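L-fuculose phosphate aldolase (Streptococcus pneumoniae, PDB 4C24) is a class II aldolase-family protein with a mixed sheet flanked by helices (AraD-like), which assembles from four chains and holds a bound zinc ion. Local coordinates at residues 74-77 with 78-82; 118-121 with 122-125; 186-189 with 190-193. All coordinates share one frame; numbering follows the deposited sequence. Where two conformers were deposited one is given.

Contact 1: residues 74-77 with 78-82. With SO4 (sulfate ion), chain E.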
loop_
_atom_site.group_PDB
_atom_site.type_symbol
_atom_site.label_atom_id
_atom_site.label_comp_id
_atom_site.label_asym_id
_atom_site.label_seq_id
_atom_site.Cartn_x
_atom_site.Cartn_y
_atom_site.Cartn_z
ATOM N N ARG A 74 -13.769 8.962 -31.385
ATOM C CA ARG A 74 -12.649 9.308 -30.503
ATOM C C ARG A 74 -11.366 8.912 -31.165
ATOM O O ARG A 74 -11.347 7.996 -31.962
ATOM C CB ARG A 74 -12.737 8.574 -29.169
ATOM C CG ARG A 74 -13.931 8.950 -28.317
ATOM C CD ARG A 74 -13.872 10.400 -27.868
ATOM N NE ARG A 74 -14.884 10.643 -26.849
ATOM C CZ ARG A 74 -15.022 11.771 -26.157
ATOM N NH1 ARG A 74 -14.207 12.798 -26.360
ATOM N NH2 ARG A 74 -15.985 11.862 -25.254
ATOM N N LEU A 75 -10.305 9.634 -30.838
ATOM C CA LEU A 75 -8.962 9.206 -31.194
ATOM C C LEU A 75 -8.635 7.948 -30.411
ATOM O O LEU A 75 -8.902 7.869 -29.200
ATOM C CB LEU A 75 -7.938 10.302 -30.903
ATOM C CG LEU A 75 -7.925 11.537 -31.824
ATOM C CD1 LEU A 75 -6.622 12.303 -31.640
ATOM C CD2 LEU A 75 -8.122 11.181 -33.291
ATOM N N PRO A 76 -8.067 6.942 -31.097
ATOM C CA PRO A 76 -7.668 5.730 -30.401
ATOM C C PRO A 76 -6.482 6.014 -29.484
ATOM O O PRO A 76 -5.773 7.026 -29.653
ATOM C CB PRO A 76 -7.224 4.801 -31.533
ATOM C CG PRO A 76 -6.827 5.714 -32.638
ATOM C CD PRO A 76 -7.785 6.869 -32.541
ATOM N N SER A 77 -6.309 5.137 -28.510
ATOM C CA SER A 77 -5.110 5.155 -27.647
ATOM C C SER A 77 -3.877 5.521 -28.468
ATOM O O SER A 77 -3.715 5.018 -29.581
ATOM C CB SER A 77 -4.878 3.778 -27.075
ATOM O OG SER A 77 -3.607 3.714 -26.445
ATOM N N SER A 78 -2.999 6.354 -27.901
ATOM C CA SER A 78 -1.740 6.684 -28.600
ATOM C C SER A 78 -0.919 5.427 -28.864
ATOM O O SER A 78 -0.064 5.439 -29.757
ATOM C CB SER A 78 -0.883 7.668 -27.805
ATOM O OG SER A 78 -0.590 7.168 -26.522
ATOM N N GLU A 79 -1.180 4.350 -28.135
ATOM C CA GLU A 79 -0.395 3.108 -28.291
ATOM C C GLU A 79 -1.032 2.074 -29.226
ATOM O O GLU A 79 -0.694 0.889 -29.201
ATOM C CB GLU A 79 -0.095 2.477 -26.924
ATOM C CG GLU A 79 0.664 3.397 -25.984
ATOM C CD GLU A 79 2.109 3.687 -26.398
ATOM O OE1 GLU A 79 2.567 3.333 -27.514
ATOM O OE2 GLU A 79 2.762 4.327 -25.564
ATOM N N TRP A 80 -2.013 2.523 -30.030
ATOM C CA TRP A 80 -2.746 1.598 -30.853
ATOM C C TRP A 80 -1.891 0.737 -31.745
ATOM O O TRP A 80 -2.204 -0.424 -31.937
ATOM C CB TRP A 80 -3.822 2.338 -31.674
ATOM C CG TRP A 80 -3.231 3.256 -32.717
ATOM C CD1 TRP A 80 -2.941 4.588 -32.581
ATOM C CD2 TRP A 80 -2.830 2.897 -34.053
ATOM N NE1 TRP A 80 -2.357 5.074 -33.739
ATOM C CE2 TRP A 80 -2.272 4.066 -34.655
ATOM C CE3 TRP A 80 -2.841 1.697 -34.776
ATOM C CZ2 TRP A 80 -1.762 4.067 -35.966
ATOM C CZ3 TRP A 80 -2.344 1.696 -36.076
ATOM C CH2 TRP A 80 -1.813 2.880 -36.660
ATOM N N TYR A 81 -0.758 1.280 -32.225
ATOM C CA TYR A 81 0.077 0.494 -33.107
ATOM C C TYR A 81 0.932 -0.518 -32.349
ATOM O O TYR A 81 1.167 -1.630 -32.845
ATOM C CB TYR A 81 0.879 1.396 -34.030
ATOM C CG TYR A 81 1.712 0.648 -35.036
ATOM C CD1 TYR A 81 1.158 -0.266 -35.935
ATOM C CD2 TYR A 81 3.079 0.871 -35.088
ATOM C CE1 TYR A 81 1.929 -0.939 -36.867
ATOM C CE2 TYR A 81 3.864 0.193 -35.994
ATOM C CZ TYR A 81 3.312 -0.707 -36.878
ATOM O OH TYR A 81 4.072 -1.382 -37.780
ATOM N N MET A 82 1.266 -0.196 -31.102
ATOM C CA MET A 82 1.926 -1.189 -30.262
ATOM C C MET A 82 1.035 -2.413 -30.044
ATOM O O MET A 82 1.484 -3.541 -30.046
ATOM C CB MET A 82 2.377 -0.572 -28.947
ATOM C CG MET A 82 2.923 -1.581 -27.974
ATOM S SD MET A 82 3.816 -0.839 -26.598
ATOM C CE MET A 82 2.453 0.037 -25.820
HETATM S S SO4 E . -3.569 6.623 -24.088
HETATM O O1 SO4 E . -3.499 7.385 -25.353
HETATM O O2 SO4 E . -2.189 6.467 -23.614
HETATM O O3 SO4 E . -4.392 7.463 -23.195
HETATM O O4 SO4 E . -4.154 5.281 -24.296
#

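Contact 2: residues 118-121 with 122-125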
loop_
_atom_site.group_PDB
_atom_site.type_symbol
_atom_site.label_atom_id
_atom_site.label_comp_id
_atom_site.label_asym_id
_atom_site.label_seq_id
_atom_site.Cartn_x
_atom_site.Cartn_y
_atom_site.Cartn_z
ATOM N N HIS A 118 10.223 -16.053 -8.705
ATOM C CA HIS A 118 8.988 -16.698 -8.296
ATOM C C HIS A 118 8.454 -17.507 -9.448
ATOM O O HIS A 118 8.472 -17.035 -10.600
ATOM C CB HIS A 118 7.959 -15.658 -7.884
ATOM C CG HIS A 118 6.818 -16.246 -7.125
ATOM N ND1 HIS A 118 5.791 -16.923 -7.746
ATOM C CD2 HIS A 118 6.573 -16.310 -5.793
ATOM C CE1 HIS A 118 4.946 -17.361 -6.822
ATOM N NE2 HIS A 118 5.400 -17.010 -5.630
ATOM N N TYR A 119 7.972 -18.716 -9.163
ATOM C CA TYR A 119 7.525 -19.618 -10.231
ATOM C C TYR A 119 6.337 -19.107 -11.061
ATOM O O TYR A 119 6.158 -19.527 -12.198
ATOM C CB TYR A 119 7.241 -21.019 -9.708
ATOM C CG TYR A 119 5.899 -21.196 -9.067
ATOM C CD1 TYR A 119 4.811 -21.548 -9.846
ATOM C CD2 TYR A 119 5.715 -21.006 -7.697
ATOM C CE1 TYR A 119 3.562 -21.710 -9.289
ATOM C CE2 TYR A 119 4.446 -21.166 -7.133
ATOM C CZ TYR A 119 3.388 -21.530 -7.946
ATOM O OH TYR A 119 2.137 -21.679 -7.390
ATOM N N MET A 120 5.555 -18.194 -10.484
ATOM C CA MET A 120 4.352 -17.711 -11.175
ATOM C C MET A 120 4.630 -16.906 -12.431
ATOM O O MET A 120 3.736 -16.629 -13.238
ATOM C CB MET A 120 3.464 -16.922 -10.223
ATOM C CG MET A 120 2.684 -17.811 -9.283
ATOM S SD MET A 120 1.530 -18.922 -10.111
ATOM C CE MET A 120 0.642 -17.798 -11.159
ATOM N N ILE A 121 5.881 -16.511 -12.637
ATOM C CA ILE A 121 6.224 -15.786 -13.841
ATOM C C ILE A 121 5.942 -16.643 -15.076
ATOM O O ILE A 121 5.857 -16.121 -16.163
ATOM C CB ILE A 121 7.681 -15.245 -13.809
ATOM C CG1 ILE A 121 7.836 -14.099 -14.818
ATOM C CG2 ILE A 121 8.729 -16.361 -13.975
ATOM C CD1 ILE A 121 6.792 -13.009 -14.659
ATOM N N ALA A 122 5.848 -17.960 -14.910
ATOM C CA ALA A 122 5.523 -18.857 -16.030
ATOM C C ALA A 122 4.213 -18.534 -16.764
ATOM O O ALA A 122 4.013 -18.982 -17.886
ATOM C CB ALA A 122 5.533 -20.301 -15.587
ATOM N N VAL A 123 3.355 -17.719 -16.162
ATOM C CA VAL A 123 2.217 -17.210 -16.945
ATOM C C VAL A 123 2.663 -16.369 -18.148
ATOM O O VAL A 123 1.953 -16.263 -19.136
ATOM C CB VAL A 123 1.198 -16.427 -16.096
ATOM C CG1 VAL A 123 0.628 -17.315 -15.001
ATOM C CG2 VAL A 123 1.793 -15.125 -15.555
ATOM N N ALA A 124 3.854 -15.764 -18.067
ATOM C CA ALA A 124 4.383 -14.995 -19.164
ATOM C C ALA A 124 5.528 -15.694 -19.903
ATOM O O ALA A 124 5.663 -15.524 -21.101
ATOM C CB ALA A 124 4.815 -13.635 -18.662
ATOM N N GLY A 125 6.327 -16.480 -19.188
ATOM C CA GLY A 125 7.488 -17.177 -19.773
ATOM C C GLY A 125 8.529 -17.424 -18.702
ATOM O O GLY A 125 8.265 -17.232 -17.526
#

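Contact 3: residues 186-189 with 190-193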
loop_
_atom_site.group_PDB
_atom_site.type_symbol
_atom_site.label_atom_id
_atom_site.label_comp_id
_atom_site.label_asym_id
_atom_site.label_seq_id
_atom_site.Cartn_x
_atom_site.Cartn_y
_atom_site.Cartn_z
ATOM N N TYR A 186 10.652 -9.697 -6.788
ATOM C CA TYR A 186 12.070 -9.688 -7.233
ATOM C C TYR A 186 12.761 -8.441 -6.716
ATOM O O TYR A 186 13.906 -8.509 -6.196
ATOM C CB TYR A 186 12.130 -9.737 -8.737
ATOM C CG TYR A 186 13.522 -9.715 -9.324
ATOM C CD1 TYR A 186 14.430 -10.687 -8.998
ATOM C CD2 TYR A 186 13.888 -8.734 -10.219
ATOM C CE1 TYR A 186 15.683 -10.670 -9.573
ATOM C CE2 TYR A 186 15.142 -8.699 -10.800
ATOM C CZ TYR A 186 16.023 -9.682 -10.470
ATOM O OH TYR A 186 17.283 -9.646 -11.041
ATOM N N CYS A 187 12.135 -7.292 -6.865
ATOM C CA CYS A 187 12.748 -6.044 -6.420
ATOM C C CYS A 187 12.967 -6.024 -4.915
ATOM O O CYS A 187 14.017 -5.629 -4.408
ATOM C CB CYS A 187 11.853 -4.865 -6.813
ATOM S SG CYS A 187 11.956 -4.441 -8.551
ATOM N N LEU A 188 11.956 -6.435 -4.162
ATOM C CA LEU A 188 12.063 -6.458 -2.729
ATOM C C LEU A 188 13.143 -7.454 -2.294
ATOM O O LEU A 188 13.900 -7.176 -1.341
ATOM C CB LEU A 188 10.710 -6.819 -2.083
ATOM C CG LEU A 188 9.645 -5.772 -2.303
ATOM C CD1 LEU A 188 8.365 -6.282 -1.670
ATOM C CD2 LEU A 188 9.942 -4.412 -1.787
ATOM N N ALA A 189 13.228 -8.601 -2.966
ATOM C CA ALA A 189 14.260 -9.583 -2.602
ATOM C C ALA A 189 15.624 -8.975 -2.850
ATOM O O ALA A 189 16.514 -9.185 -2.025
ATOM C CB ALA A 189 14.081 -10.870 -3.369
ATOM N N LYS A 190 15.759 -8.211 -3.923
ATOM C CA LYS A 190 17.077 -7.620 -4.279
ATOM C C LYS A 190 17.525 -6.671 -3.158
ATOM O O LYS A 190 18.736 -6.468 -2.930
ATOM C CB LYS A 190 17.023 -6.931 -5.648
ATOM C CG LYS A 190 18.383 -6.495 -6.186
ATOM C CD LYS A 190 19.123 -7.694 -6.756
ATOM C CE LYS A 190 20.409 -7.269 -7.442
ATOM N NZ LYS A 190 21.179 -8.460 -7.897
ATOM N N ASN A 191 16.606 -5.992 -2.505
ATOM C CA ASN A 191 16.963 -5.139 -1.391
ATOM C C ASN A 191 17.604 -5.862 -0.211
ATOM O O ASN A 191 18.436 -5.284 0.508
ATOM C CB ASN A 191 15.729 -4.394 -0.882
ATOM C CG ASN A 191 15.280 -3.334 -1.837
ATOM O OD1 ASN A 191 16.054 -2.852 -2.667
ATOM N ND2 ASN A 191 13.996 -2.955 -1.737
ATOM N N PHE A 192 17.210 -7.116 -0.013
ATOM C CA PHE A 192 17.616 -7.889 1.167
ATOM C C PHE A 192 18.906 -8.633 0.848
ATOM O O PHE A 192 19.837 -8.670 1.677
ATOM C CB PHE A 192 16.524 -8.900 1.513
ATOM C CG PHE A 192 16.720 -9.584 2.824
ATOM C CD1 PHE A 192 17.734 -10.563 2.989
ATOM C CD2 PHE A 192 15.906 -9.293 3.901
ATOM C CE1 PHE A 192 17.924 -11.191 4.209
ATOM C CE2 PHE A 192 16.104 -9.925 5.115
ATOM C CZ PHE A 192 17.109 -10.880 5.275
ATOM N N GLY A 193 18.952 -9.234 -0.333
ATOM C CA GLY A 193 20.056 -10.143 -0.697
ATOM C C GLY A 193 19.956 -10.562 -2.148
ATOM O O GLY A 193 19.498 -9.784 -3.002
HETATM O O HOH W 1 15.393 -3.332 -5.284
#

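Contact 1: residues 74-77 with 78-82
At the end of the loop that follows strand 69-71, a type I beta turn from Ser77 to Trp80 leads into helix 80-89, and its hydroxyl and amide groups hold a bound sulfate. The turn is closed by Trp80 N, which reaches Ser77 O at 3.1 Å; the donor stands well above the carbonyl plane, off the in-plane lone-pair directions. Its second closure comes from a side chain. Ser77 OG, swung anti to its own backbone nitrogen (chi1 169°), accepts from Glu79 N at 3.0 Å, an ST turn that ties the hydroxyl to the N-cap residue of the helix. The same OG donates to sulfate O4 at 2.7 Å, and so is gripped by two partners. Ser78 adds two donors to a single sulfate oxygen: its N lies 2.8 Å from O1 with an almost straight N-H...O angle of 177°, while its OG makes a longer bond of 3.1 Å to O1. Asn32, Ser48 and Gly49 complete the cradle.

Behind the turn the contact is apolar. Pro76 CG meets Trp80 CD1 at 4.0 Å, the two side chains lying alongside and pointing the same way, and strands 42-45 and 61-64 pack against both through Ile45 and Met63. The indole edge also faces the turn, with Trp80 CD1 3.1 Å from Ser77 O and that oxygen in the ring plane. Glu79 is bent back at chi2 (-69°), and its side chain comes to about 4 Å from the zinc ion. The sulfate is probably from the crystallisation liquor, but its ring of neutral N-H and O-H donors is consistent with a site able to take a tetrahedral anion.

Contact 2: residues 118-121 with 122-125
Successive bends at chi2 (-62°) and chi3 (-51°) fold the Met120 side chain back along the backbone until its methyl CE lies 3.9 Å from Val123 CG1. That gamma carbon stands beside the Val123 backbone nitrogen, and the two side chains meet at a slant, three residues apart. Both Val123 branches touch Met120 O, CG2 at 3.4 Å, the oxygen that the valine's own amide binds. Nearer the backbone, Met120 CG lies over the rim of one face of the Tyr119 ring.

The backbone below is a 3-10 segment in the loop between helix 103-110 and strand 130-131, as its i to i+3 bonds show: Ala122 N to Tyr119 O, and Val123 N to Met120 O, each at 3.1 Å. At Ile121 the pattern widens, its O accepting both Ala124 N at 2.8 Å and Gly125 N at 3.1 Å, the second an i to i+4 bond. Gly125 sits at phi 153°, where a beta carbon would press on the carbonyl oxygen of Ala124.

At the start of the segment a ring nitrogen adds to a weak carbonyl bond, that from Ile121 N to His118 O. His118 ND1 accepts from Met120 N at 3.0 Å, the donor slightly tilted from the imidazole plane, and NE2 is hydrogen-bonded to His160 O of the second subunit. Tyr119 likewise crosses the interface, meeting His160 of that subunit edge-to-face and the Tyr136 ring of that subunit nearly parallel; its side chain is about 4 Å from a zinc ion. Helices 169-192 and 200-210 of the same chain cover the segment, the first through Glu178 and Val179, the second through Met203, Met206 and Phe210.

Contact 3: residues 186-189 with 190-193
Tyr186 O receives Lys190 N at 2.9 Å, a regular i to i+4 bond whose donor is tilted modestly from the carbonyl plane; Lys190 CB also leans on this oxygen. The Tyr186 ring, meanwhile, meets Phe192 of the third subunit with the ring planes at about 55°. One residue on, Cys187 O accepts Asn191 N at 3.2 Å and is also bound by a water, which donates to Cys187 O at 2.8 Å and to Asn191 OD1 at 2.7 Å. This bridge spans one helical turn. Asn191 can take part because its CG stands anti to its own carbonyl carbon (chi1 -71°), which sends the amide back along the helix toward Cys187, with CG 3.7 Å from Cys187 O.

These residues belong to the C-terminal part of the long helix 169-192, which lies at the junction between chains. Asn191 packs against Asn191 of the second subunit and of the third, an arrangement consistent with a rotational tetramer in which four copies meet round one axis.

Leu188 O receives a weak second bond of Asn191 N (122° at the hydrogen), and the Leu188 side chain packs on Val106 of the second subunit. Ala189 O then serves two donors, Phe192 N at 3.0 Å and Gly193 N at 3.0 Å. Phe192 N stands well above the carbonyl plane, whereas Gly193 N approaches nearly head-on to the oxygen. The Phe192 ring meets the Tyr186 ring of the second subunit at the same inclination as the Tyr186 pair with the third.

In the fold
All three contacts are local and partly buried. Contact 3 is the most peripheral, its centre about 25 Å from the chain's centre against 14 and 15 Å for contacts 1 and 2. Contacts 2 and 3 are held mainly by backbone bonds, contact 1 by hydroxyls and amides turned to an anion as well. Contact 1 lies across the chain's centre from the others and touches no other subunit. Helix 169-192 relates contacts 2 and 3: it covers the first and carries the second. Contact 2 meets the second subunit with histidine and tyrosine rings; contact 3 meets the second and third through Asn191, aliphatic chains and a tyrosine-phenylalanine pairing made once with each.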